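Local coordinates for protein CrmK (Actinoalloteichus sp. WH1-2216-6, PDB 5I1V) that acts as a flavoenzyme oxidase with covalently bound FAD, taking part in the recycling of shunt products during caerulomycin biosynthesis, at residues A[18-23]-A[32-37]; A[59-64]-A[98-103]; A[83-88]-A[104-109]. All coordinates share one frame; numbering follows the deposited sequence.

In the fold
The three contacts lie within the FAD-binding part of CrmK. Along the chain, interaction 1 closes before interaction 2 opens, whereas the segments of interactions 2 and 3 alternate. Interactions 1 and 2, about 12 Å apart between centres, share the mixed sheet of strands 33-36 and 57-60. Interactions 2 and 3, about 9 Å apart between centres, share the antiparallel sheet through neighbouring strands 95-99 and 87-90, with helix 104-115 following directly. Interactions 1 and 3 are more distant, about 20 Å between centres, though both touch the second subunit. Interaction 2 thus joins the two sheets at the cofactor, a worked case of a binding site formed where two sheets meet.

Interaction 1. Residues A[18-23]-A[32-37]; sequences LLARAD and EYFRLP
Phe-34 offers a ring face to Leu-19 in a contact that joins the 18-23 segment to strand 33-36, a strand of the mixed sheet in the FAD-binding domain of the PCMH type. Walking along the strand, Phe-34 carries most of the contact. Its CG stands beside the backbone N and anti to the carbonyl carbon (chi1 -62°), which sends the ring toward Leu-19 and Ala-20. The CB of Leu-19 sits over one face of the ring, 3.6 Å from the Phe-34 centroid and only 2° off the normal, a nearly ideal CH-pi contact. The two side chains run antiparallel, one passing the other, which brings Leu-19 CD1 back over the root of the aromatic, 3.9 Å from Phe-34 CB. The far end of the ring reaches the backbone: Phe-34 CE2 comes to 3.3 Å from Leu-19 O, and Phe-34 CZ lies 3.5 Å from Ala-20 N and 4.0 Å from Ala-20 CB. Tyr-16 adds an edge-to-face partner to the same ring, and the carbonyl oxygen of Leu-19 also receives a weak hydrogen bond from Arg-60 of the next contact. An alanine here would leave the CB of Leu-19 without the ring face it packs on and would probably open a gap between the 18-23 segment and the sheet. At Arg-35 the alternation of the strand turns the side chain away from the 18-23 segment, and its guanidinium forms a salt bridge with Glu-49 of helix 40-52. Leu-36 returns to the side of Phe-34. No hydrogen bond crosses between the segments; what joins them is van der Waals and CH-pi contact among four buried residues. The last contact is methyl to methyl, Leu-36 CD2 lying 4.2 Å from Leu-19 CD1.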
loop_
_atom_site.group_PDB
_atom_site.type_symbol
_atom_site.label_atom_id
_atom_site.label_comp_id
_atom_site.label_asym_id
_atom_site.label_seq_id
_atom_site.Cartn_x
_atom_site.Cartn_y
_atom_site.Cartn_z
ATOM N N LEU A 18 -16.514 9.584 -2.779
ATOM C CA LEU A 18 -15.390 8.633 -2.613
ATOM C C LEU A 18 -15.724 7.282 -3.237
ATOM O O LEU A 18 -14.978 6.747 -4.054
ATOM C CB LEU A 18 -15.073 8.494 -1.128
ATOM C CG LEU A 18 -13.785 7.741 -0.682
ATOM C CD1 LEU A 18 -14.126 6.296 -0.503
ATOM C CD2 LEU A 18 -12.580 7.964 -1.599
ATOM N N LEU A 19 -16.867 6.703 -2.858
ATOM C CA LEU A 19 -17.245 5.429 -3.461
ATOM C C LEU A 19 -17.412 5.448 -4.973
ATOM O O LEU A 19 -17.321 4.410 -5.613
ATOM C CB LEU A 19 -18.515 4.880 -2.797
ATOM C CG LEU A 19 -18.317 4.540 -1.321
ATOM C CD1 LEU A 19 -19.651 4.192 -0.730
ATOM C CD2 LEU A 19 -17.346 3.385 -1.173
ATOM N N ALA A 20 -17.671 6.609 -5.552
ATOM C CA ALA A 20 -17.876 6.731 -6.966
ATOM C C ALA A 20 -16.585 6.588 -7.783
ATOM O O ALA A 20 -16.656 6.315 -8.994
ATOM C CB ALA A 20 -18.525 8.038 -7.263
ATOM N N ARG A 21 -15.438 6.761 -7.121
ATOM C CA ARG A 21 -14.132 6.739 -7.734
ATOM C C ARG A 21 -13.369 5.469 -7.367
ATOM O O ARG A 21 -13.452 5.001 -6.246
ATOM C CB ARG A 21 -13.364 7.975 -7.296
ATOM C CG ARG A 21 -13.940 9.231 -7.895
ATOM C CD ARG A 21 -13.782 10.460 -7.034
ATOM N NE ARG A 21 -14.205 11.592 -7.852
ATOM C CZ ARG A 21 -15.457 12.030 -7.986
ATOM N NH1 ARG A 21 -15.677 13.024 -8.826
ATOM N NH2 ARG A 21 -16.487 11.523 -7.264
ATOM N N ALA A 22 -12.737 4.822 -8.335
ATOM C CA ALA A 22 -11.951 3.643 -8.015
ATOM C C ALA A 22 -10.648 3.823 -8.763
ATOM O O ALA A 22 -10.233 4.975 -8.958
ATOM C CB ALA A 22 -12.698 2.372 -8.390
ATOM N N ASP A 23 -9.987 2.746 -9.190
ATOM C CA ASP A 23 -8.628 2.869 -9.680
ATOM C C ASP A 23 -8.499 3.706 -10.960
ATOM O O ASP A 23 -7.425 4.280 -11.260
ATOM C CB ASP A 23 -8.036 1.483 -9.927
ATOM C CG ASP A 23 -6.606 1.560 -10.460
ATOM O OD1 ASP A 23 -5.769 2.137 -9.733
ATOM O OD2 ASP A 23 -6.351 1.108 -11.616
ATOM N N GLU A 32 -27.993 5.378 -8.033
ATOM C CA GLU A 32 -28.969 5.743 -7.038
ATOM C C GLU A 32 -28.392 5.635 -5.632
ATOM O O GLU A 32 -28.608 6.496 -4.770
ATOM C CB GLU A 32 -30.137 4.760 -7.128
ATOM C CG GLU A 32 -31.483 5.363 -6.870
ATOM C CD GLU A 32 -32.565 4.292 -6.773
ATOM O OE1 GLU A 32 -33.284 4.329 -5.755
ATOM O OE2 GLU A 32 -32.657 3.419 -7.681
ATOM N N TYR A 33 -27.699 4.519 -5.385
ATOM C CA TYR A 33 -27.032 4.329 -4.148
ATOM C C TYR A 33 -25.939 3.293 -4.291
ATOM O O TYR A 33 -25.958 2.457 -5.203
ATOM C CB TYR A 33 -28.038 3.948 -3.026
ATOM C CG TYR A 33 -28.871 2.736 -3.258
ATOM C CD1 TYR A 33 -28.451 1.491 -2.862
ATOM C CD2 TYR A 33 -30.086 2.840 -3.882
ATOM C CE1 TYR A 33 -29.246 0.372 -3.047
ATOM C CE2 TYR A 33 -30.861 1.743 -4.124
ATOM C CZ TYR A 33 -30.444 0.501 -3.694
ATOM O OH TYR A 33 -31.232 -0.602 -3.949
ATOM N N PHE A 34 -24.973 3.355 -3.395
ATOM C CA PHE A 34 -24.059 2.242 -3.125
ATOM C C PHE A 34 -24.622 1.447 -1.938
ATOM O O PHE A 34 -25.177 2.013 -0.938
ATOM C CB PHE A 34 -22.666 2.756 -2.762
ATOM C CG PHE A 34 -22.015 3.540 -3.856
ATOM C CD1 PHE A 34 -22.205 4.901 -3.947
ATOM C CD2 PHE A 34 -21.198 2.914 -4.777
ATOM C CE1 PHE A 34 -21.564 5.639 -4.932
ATOM C CE2 PHE A 34 -20.570 3.645 -5.759
ATOM C CZ PHE A 34 -20.781 4.997 -5.844
ATOM N N ARG A 35 -24.452 0.130 -1.983
ATOM C CA ARG A 35 -24.844 -0.687 -0.848
ATOM C C ARG A 35 -23.558 -1.402 -0.385
ATOM O O ARG A 35 -22.873 -1.959 -1.217
ATOM C CB ARG A 35 -25.933 -1.677 -1.301
ATOM C CG ARG A 35 -26.358 -2.693 -0.234
ATOM C CD ARG A 35 -27.056 -2.098 0.940
ATOM N NE ARG A 35 -28.270 -1.366 0.557
ATOM C CZ ARG A 35 -29.416 -1.936 0.214
ATOM N NH1 ARG A 35 -29.554 -3.260 0.205
ATOM N NH2 ARG A 35 -30.436 -1.182 -0.101
ATOM N N LEU A 36 -23.205 -1.323 0.903
ATOM C CA LEU A 36 -22.054 -2.052 1.455
ATOM C C LEU A 36 -22.549 -3.133 2.435
ATOM O O LEU A 36 -22.860 -2.803 3.574
ATOM C CB LEU A 36 -21.147 -1.093 2.210
ATOM C CG LEU A 36 -20.450 0.084 1.484
ATOM C CD1 LEU A 36 -18.930 -0.035 1.551
ATOM C CD2 LEU A 36 -20.853 0.299 0.066
ATOM N N PRO A 37 -22.685 -4.387 1.964
ATOM C CA PRO A 37 -23.137 -5.493 2.807
ATOM C C PRO A 37 -22.000 -6.084 3.645
ATOM O O PRO A 37 -20.819 -5.917 3.323
ATOM C CB PRO A 37 -23.687 -6.481 1.801
ATOM C CG PRO A 37 -22.942 -6.199 0.564
ATOM C CD PRO A 37 -22.495 -4.799 0.588
#

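Interaction 2. Residues A[59-64]-A[98-103]; sequences VRSGGH and VEAGAT. With FAD (flavin-adenine dinucleotide), chain E.
Ser-61 and Ala-100 touch without any direct hydrogen bond joining their segments; the polar links run through a water and the FAD. This is the pyrophosphate-binding loop of a PCMH-type FAD domain, its Ser-Gly-Gly-His run following strand 57-60, set against the type I turn Glu-99 to Ala-102. The CB of Ser-61 packs 3.3 Å from Ala-100 O, and one water gives its two protons to the carbonyl oxygens of Ser-61 and Gly-101, bridging the backbones. The hydroxyl is directed to the cofactor: with OG beside the backbone N (chi1 -65°), Ser-61 OG donates to adenine N7A at 2.6 Å. Ala-100 CB lies 3.5 Å from FAD N6A, so both segments meet the adenine. The loop amides fan out over the diphosphate. Ser-61 N and Gly-63 N both donate to O2A, while Gly-62 N points at O2P almost straight, at 172°. Glycine suits the loop twice over: a CB on Gly-62 would run into O1P, and Gly-63 has positive phi. Further along, His-64 N gives a hydrogen bond to O1P and a weak one to O3P. Cys-124 supplies a second covalent link to the flavin. The histidine makes its own through the imidazole, His-64 ND1 being bonded to FAD C8M at 1.8 Å.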
loop_
_atom_site.group_PDB
_atom_site.type_symbol
_atom_site.label_atom_id
_atom_site.label_comp_id
_atom_site.label_asym_id
_atom_site.label_seq_id
_atom_site.Cartn_x
_atom_site.Cartn_y
_atom_site.Cartn_z
ATOM N N VAL A 59 -21.371 -5.072 -9.186
ATOM C CA VAL A 59 -20.615 -5.337 -7.999
ATOM C C VAL A 59 -19.183 -4.842 -8.105
ATOM O O VAL A 59 -18.538 -5.004 -9.114
ATOM C CB VAL A 59 -20.498 -6.840 -7.778
ATOM C CG1 VAL A 59 -19.810 -7.150 -6.460
ATOM C CG2 VAL A 59 -21.883 -7.437 -7.843
ATOM N N ARG A 60 -18.698 -4.254 -7.028
ATOM C CA ARG A 60 -17.320 -3.859 -6.966
ATOM C C ARG A 60 -16.624 -4.570 -5.796
ATOM O O ARG A 60 -17.174 -4.577 -4.713
ATOM C CB ARG A 60 -17.251 -2.420 -6.650
ATOM C CG ARG A 60 -15.821 -1.947 -6.774
ATOM C CD ARG A 60 -15.694 -0.632 -6.193
ATOM N NE ARG A 60 -16.109 0.370 -7.136
ATOM C CZ ARG A 60 -16.824 1.427 -6.766
ATOM N NH1 ARG A 60 -17.271 1.531 -5.466
ATOM N NH2 ARG A 60 -17.100 2.362 -7.694
ATOM N N SER A 61 -15.430 -5.107 -6.018
ATOM C CA SER A 61 -14.646 -5.685 -4.953
ATOM C C SER A 61 -13.472 -4.746 -4.705
ATOM O O SER A 61 -13.543 -3.905 -3.789
ATOM C CB SER A 61 -14.281 -7.143 -5.242
ATOM O OG SER A 61 -15.478 -7.919 -5.270
ATOM N N GLY A 62 -12.429 -4.851 -5.511
ATOM C CA GLY A 62 -11.284 -3.957 -5.386
ATOM C C GLY A 62 -11.225 -2.742 -6.265
ATOM O O GLY A 62 -10.340 -1.857 -6.070
ATOM N N GLY A 63 -12.134 -2.637 -7.219
ATOM C CA GLY A 63 -12.163 -1.449 -8.064
ATOM C C GLY A 63 -11.089 -1.317 -9.117
ATOM O O GLY A 63 -10.931 -0.239 -9.693
ATOM N N HIS A 64 -10.379 -2.380 -9.433
ATOM C CA HIS A 64 -9.323 -2.308 -10.434
ATOM C C HIS A 64 -9.723 -2.467 -11.857
ATOM O O HIS A 64 -8.843 -2.498 -12.736
ATOM C CB HIS A 64 -8.203 -3.286 -10.058
ATOM C CG HIS A 64 -7.230 -2.621 -9.185
ATOM N ND1 HIS A 64 -6.112 -1.993 -9.693
ATOM C CD2 HIS A 64 -7.270 -2.326 -7.871
ATOM C CE1 HIS A 64 -5.489 -1.359 -8.712
ATOM N NE2 HIS A 64 -6.181 -1.537 -7.605
ATOM N N VAL A 98 -11.603 -16.983 1.405
ATOM C CA VAL A 98 -11.228 -15.645 1.024
ATOM C C VAL A 98 -12.497 -14.916 0.598
ATOM O O VAL A 98 -13.029 -15.194 -0.481
ATOM C CB VAL A 98 -10.207 -15.627 -0.144
ATOM C CG1 VAL A 98 -9.866 -14.191 -0.567
ATOM C CG2 VAL A 98 -8.896 -16.349 0.175
ATOM N N GLU A 99 -12.958 -13.969 1.398
ATOM C CA GLU A 99 -14.102 -13.106 0.988
ATOM C C GLU A 99 -13.757 -12.258 -0.214
ATOM O O GLU A 99 -12.582 -11.888 -0.400
ATOM C CB GLU A 99 -14.626 -12.261 2.149
ATOM C CG GLU A 99 -15.507 -13.130 3.017
ATOM C CD GLU A 99 -16.045 -12.466 4.280
ATOM O OE1 GLU A 99 -15.572 -11.352 4.627
ATOM O OE2 GLU A 99 -16.960 -13.067 4.910
ATOM N N ALA A 100 -14.774 -11.942 -1.024
ATOM C CA ALA A 100 -14.552 -11.318 -2.369
ATOM C C ALA A 100 -13.893 -9.986 -2.250
ATOM O O ALA A 100 -13.211 -9.495 -3.190
ATOM C CB ALA A 100 -15.873 -11.140 -3.076
ATOM N N GLY A 101 -14.111 -9.326 -1.126
ATOM C CA GLY A 101 -13.545 -8.002 -0.981
ATOM C C GLY A 101 -12.176 -7.937 -0.382
ATOM O O GLY A 101 -11.663 -6.840 -0.224
ATOM N N ALA A 102 -11.537 -9.076 -0.100
ATOM C CA ALA A 102 -10.131 -9.085 0.342
ATOM C C ALA A 102 -9.256 -8.664 -0.836
ATOM O O ALA A 102 -9.555 -9.007 -1.972
ATOM C CB ALA A 102 -9.764 -10.496 0.814
ATOM N N THR A 103 -8.211 -7.874 -0.597
ATOM C CA THR A 103 -7.289 -7.512 -1.673
ATOM C C THR A 103 -6.114 -8.475 -1.656
ATOM O O THR A 103 -5.778 -9.120 -0.614
ATOM C CB THR A 103 -6.788 -6.087 -1.488
ATOM O OG1 THR A 103 -6.230 -5.977 -0.181
ATOM C CG2 THR A 103 -7.926 -5.124 -1.598
HETATM P PA FAD E . -13.520 -4.482 -9.779
HETATM O O1A FAD E . -13.337 -3.222 -10.588
HETATM O O2A FAD E . -14.171 -4.307 -8.438
HETATM O O5B FAD E . -14.293 -5.558 -10.621
HETATM C C5B FAD E . -13.793 -6.090 -11.843
HETATM C C4B FAD E . -14.946 -6.759 -12.605
HETATM O O4B FAD E . -15.325 -7.921 -11.841
HETATM C C3B FAD E . -16.232 -5.979 -12.771
HETATM O O3B FAD E . -16.908 -6.474 -13.913
HETATM C C2B FAD E . -17.025 -6.346 -11.548
HETATM O O2B FAD E . -18.421 -6.030 -11.539
HETATM C C1B FAD E . -16.650 -7.823 -11.375
HETATM N N9A FAD E . -16.637 -8.228 -9.947
HETATM C C8A FAD E . -15.983 -7.658 -8.889
HETATM N N7A FAD E . -16.343 -8.286 -7.722
HETATM C C5A FAD E . -17.195 -9.227 -8.071
HETATM C C6A FAD E . -17.898 -10.231 -7.312
HETATM N N6A FAD E . -17.665 -10.275 -6.015
HETATM N N1A FAD E . -18.719 -11.043 -7.987
HETATM C C2A FAD E . -18.934 -10.930 -9.315
HETATM N N3A FAD E . -18.266 -10.051 -10.106
HETATM C C4A FAD E . -17.449 -9.168 -9.479
HETATM N N1 FAD E . -4.383 -9.287 -12.875
HETATM C C2 FAD E . -3.541 -10.346 -12.843
HETATM O O2 FAD E . -3.938 -11.464 -13.195
HETATM N N3 FAD E . -2.257 -10.252 -12.435
HETATM C C4 FAD E . -1.677 -9.118 -12.063
HETATM O O4 FAD E . -0.496 -9.096 -11.658
HETATM C C4X FAD E . -2.501 -7.918 -12.050
HETATM N N5 FAD E . -1.978 -6.718 -11.679
HETATM C C5X FAD E . -2.797 -5.660 -11.581
HETATM C C6 FAD E . -2.322 -4.462 -11.048
HETATM C C7 FAD E . -3.109 -3.317 -10.928
HETATM C C7M FAD E . -2.512 -2.040 -10.324
HETATM C C8 FAD E . -4.508 -3.423 -11.394
HETATM C C8M FAD E . -5.437 -2.241 -11.333
HETATM C C9 FAD E . -5.013 -4.609 -11.940
HETATM C C9A FAD E . -4.205 -5.740 -12.046
HETATM N N10 FAD E . -4.685 -6.946 -12.568
HETATM C C10 FAD E . -3.874 -8.065 -12.542
HETATM C "C1'" FAD E . -5.969 -7.028 -13.264
HETATM C "C2'" FAD E . -7.051 -7.460 -12.328
HETATM O "O2'" FAD E . -6.981 -8.864 -12.176
HETATM C "C3'" FAD E . -8.407 -7.035 -12.783
HETATM O "O3'" FAD E . -8.418 -5.586 -12.913
HETATM C "C4'" FAD E . -9.507 -7.534 -11.823
HETATM O "O4'" FAD E . -10.705 -7.679 -12.585
HETATM C "C5'" FAD E . -9.699 -6.564 -10.674
HETATM O "O5'" FAD E . -10.658 -7.121 -9.776
HETATM P P FAD E . -11.273 -6.112 -8.718
HETATM O O1P FAD E . -10.194 -5.359 -8.031
HETATM O O2P FAD E . -12.284 -6.827 -7.878
HETATM O O3P FAD E . -12.047 -5.073 -9.692
HETATM O O HOH W 1 -11.930 -4.458 -1.462
#

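Interaction 3. Residues A[83-88]-A[104-109]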
loop_
_atom_site.group_PDB
_atom_site.type_symbol
_atom_site.label_atom_id
_atom_site.label_comp_id
_atom_site.label_asym_id
_atom_site.label_seq_id
_atom_site.Cartn_x
_atom_site.Cartn_y
_atom_site.Cartn_z
ATOM N N SER A 83 -16.146 -4.202 2.614
ATOM C CA SER A 83 -16.269 -4.574 4.019
ATOM C C SER A 83 -16.376 -6.094 4.267
ATOM O O SER A 83 -16.524 -6.495 5.392
ATOM C CB SER A 83 -17.469 -3.844 4.664
ATOM O OG SER A 83 -17.333 -2.408 4.529
ATOM N N MET A 84 -16.334 -6.924 3.234
ATOM C CA MET A 84 -16.281 -8.375 3.383
ATOM C C MET A 84 -14.888 -8.819 2.913
ATOM O O MET A 84 -14.698 -9.169 1.760
ATOM C CB MET A 84 -17.384 -9.043 2.517
ATOM C CG MET A 84 -18.802 -8.721 2.978
ATOM S SD MET A 84 -20.132 -9.399 1.973
ATOM C CE MET A 84 -19.827 -11.159 1.987
ATOM N N SER A 85 -13.917 -8.753 3.813
ATOM C CA SER A 85 -12.529 -9.025 3.453
ATOM C C SER A 85 -11.895 -10.091 4.351
ATOM O O SER A 85 -10.679 -10.199 4.440
ATOM C CB SER A 85 -11.739 -7.729 3.512
ATOM O OG SER A 85 -11.813 -7.269 4.870
ATOM N N HIS A 86 -12.716 -10.906 5.030
ATOM C CA HIS A 86 -12.153 -11.971 5.801
ATOM C C HIS A 86 -11.283 -12.932 4.983
ATOM O O HIS A 86 -11.682 -13.357 3.894
ATOM C CB HIS A 86 -13.268 -12.747 6.501
ATOM C CG HIS A 86 -12.767 -13.930 7.246
ATOM N ND1 HIS A 86 -12.127 -13.812 8.461
ATOM C CD2 HIS A 86 -12.766 -15.246 6.940
ATOM C CE1 HIS A 86 -11.779 -15.015 8.887
ATOM N NE2 HIS A 86 -12.164 -15.902 7.987
ATOM N N VAL A 87 -10.122 -13.310 5.543
ATOM C CA VAL A 87 -9.224 -14.375 5.014
ATOM C C VAL A 87 -8.895 -15.316 6.192
ATOM O O VAL A 87 -8.511 -14.853 7.251
ATOM C CB VAL A 87 -7.913 -13.784 4.458
ATOM C CG1 VAL A 87 -6.934 -14.869 4.032
ATOM C CG2 VAL A 87 -8.212 -12.890 3.271
ATOM N N GLY A 88 -9.140 -16.603 6.037
ATOM C CA GLY A 88 -8.995 -17.550 7.149
ATOM C C GLY A 88 -9.042 -18.975 6.629
ATOM O O GLY A 88 -9.588 -19.220 5.571
ATOM N N VAL A 104 -5.478 -8.624 -2.797
ATOM C CA VAL A 104 -4.412 -9.638 -2.907
ATOM C C VAL A 104 -3.237 -9.399 -1.947
ATOM O O VAL A 104 -2.707 -10.351 -1.362
ATOM C CB VAL A 104 -3.864 -9.771 -4.325
ATOM C CG1 VAL A 104 -4.992 -10.057 -5.298
ATOM C CG2 VAL A 104 -3.118 -8.546 -4.669
ATOM N N GLY A 105 -2.876 -8.147 -1.726
ATOM C CA GLY A 105 -1.717 -7.837 -0.851
ATOM C C GLY A 105 -1.915 -8.355 0.563
ATOM O O GLY A 105 -0.980 -8.884 1.240
ATOM N N GLN A 106 -3.143 -8.165 1.004
ATOM C CA GLN A 106 -3.619 -8.536 2.296
ATOM C C GLN A 106 -3.667 -10.038 2.435
ATOM O O GLN A 106 -3.257 -10.595 3.446
ATOM C CB GLN A 106 -5.036 -7.969 2.447
ATOM C CG GLN A 106 -5.840 -8.478 3.615
ATOM C CD GLN A 106 -7.342 -8.235 3.451
ATOM O OE1 GLN A 106 -7.807 -7.498 2.537
ATOM N NE2 GLN A 106 -8.116 -8.848 4.342
ATOM N N ILE A 107 -4.234 -10.684 1.423
ATOM C CA ILE A 107 -4.327 -12.114 1.362
ATOM C C ILE A 107 -2.901 -12.704 1.499
ATOM O O ILE A 107 -2.664 -13.630 2.310
ATOM C CB ILE A 107 -4.982 -12.575 0.011
ATOM C CG1 ILE A 107 -6.467 -12.217 -0.061
ATOM C CG2 ILE A 107 -4.903 -14.069 -0.141
ATOM C CD1 ILE A 107 -7.061 -12.310 -1.454
ATOM N N TYR A 108 -1.938 -12.173 0.749
ATOM C CA TYR A 108 -0.619 -12.768 0.779
ATOM C C TYR A 108 -0.018 -12.663 2.174
ATOM O O TYR A 108 0.617 -13.613 2.656
ATOM C CB TYR A 108 0.336 -12.114 -0.188
ATOM C CG TYR A 108 0.044 -12.324 -1.652
ATOM C CD1 TYR A 108 -0.674 -13.424 -2.105
ATOM C CD2 TYR A 108 0.533 -11.415 -2.601
ATOM C CE1 TYR A 108 -0.924 -13.597 -3.460
ATOM C CE2 TYR A 108 0.298 -11.594 -3.959
ATOM C CZ TYR A 108 -0.438 -12.688 -4.373
ATOM O OH TYR A 108 -0.687 -12.883 -5.707
ATOM N N ARG A 109 -0.205 -11.513 2.814
ATOM C CA ARG A 109 0.376 -11.273 4.114
ATOM C C ARG A 109 -0.232 -12.198 5.131
ATOM O O ARG A 109 0.488 -12.750 5.932
ATOM C CB ARG A 109 0.166 -9.829 4.574
ATOM C CG ARG A 109 1.183 -8.870 4.000
ATOM C CD ARG A 109 1.172 -7.613 4.849
ATOM N NE ARG A 109 0.177 -6.723 4.323
ATOM C CZ ARG A 109 0.446 -5.684 3.534
ATOM N NH1 ARG A 109 1.703 -5.373 3.200
ATOM N NH2 ARG A 109 -0.559 -4.938 3.085
#
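The carboxamide of Gln-106 is the flat group that meets Ser-85, and its two ends serve different parts of the backbone. NE2 gives a hydrogen bond to Ser-85 O at 2.9 Å, weak because the N-H...O angle is only 130°, while OE1 accepts from the backbone N of Thr-103. Two other flat groups lie over carbonyls of their own helix: Val-104 O stands 3.4 Å above one face of the Tyr-108 ring, offset toward its rim, and Gly-105 O stands 3.8 Å above one face of the Arg-109 guanidinium, again off centre. Gln-106 reaches across because its chain is extended, with CG opposite the backbone N (chi1 168°). Thr-103 sits at the N-cap position; the OE1 bond to its backbone N ties the amide to the start of the helix. The contact belongs to a beta-beta-alpha unit: strands 87-90 and 95-99 run antiparallel as neighbours in the five-stranded sheet, and helix 104-115 follows, lying against them. The apolar half of the interface comes from Val-87, whose CG2 is anti to the carbonyl carbon and meets Ile-107 CG1 at 3.8 Å, the two side chains crossing at about a right angle. The same Val-87 CG2 lies 4.2 Å from Gln-106 NE2, alongside the amide. Ile-107 also packs on Val-98 of the adjoining strand, so one helix residue spans both strands. At the start of the 83-88 segment, Ser-83 OG is hydrogen-bonded to Asn-114 OD1 of the second subunit.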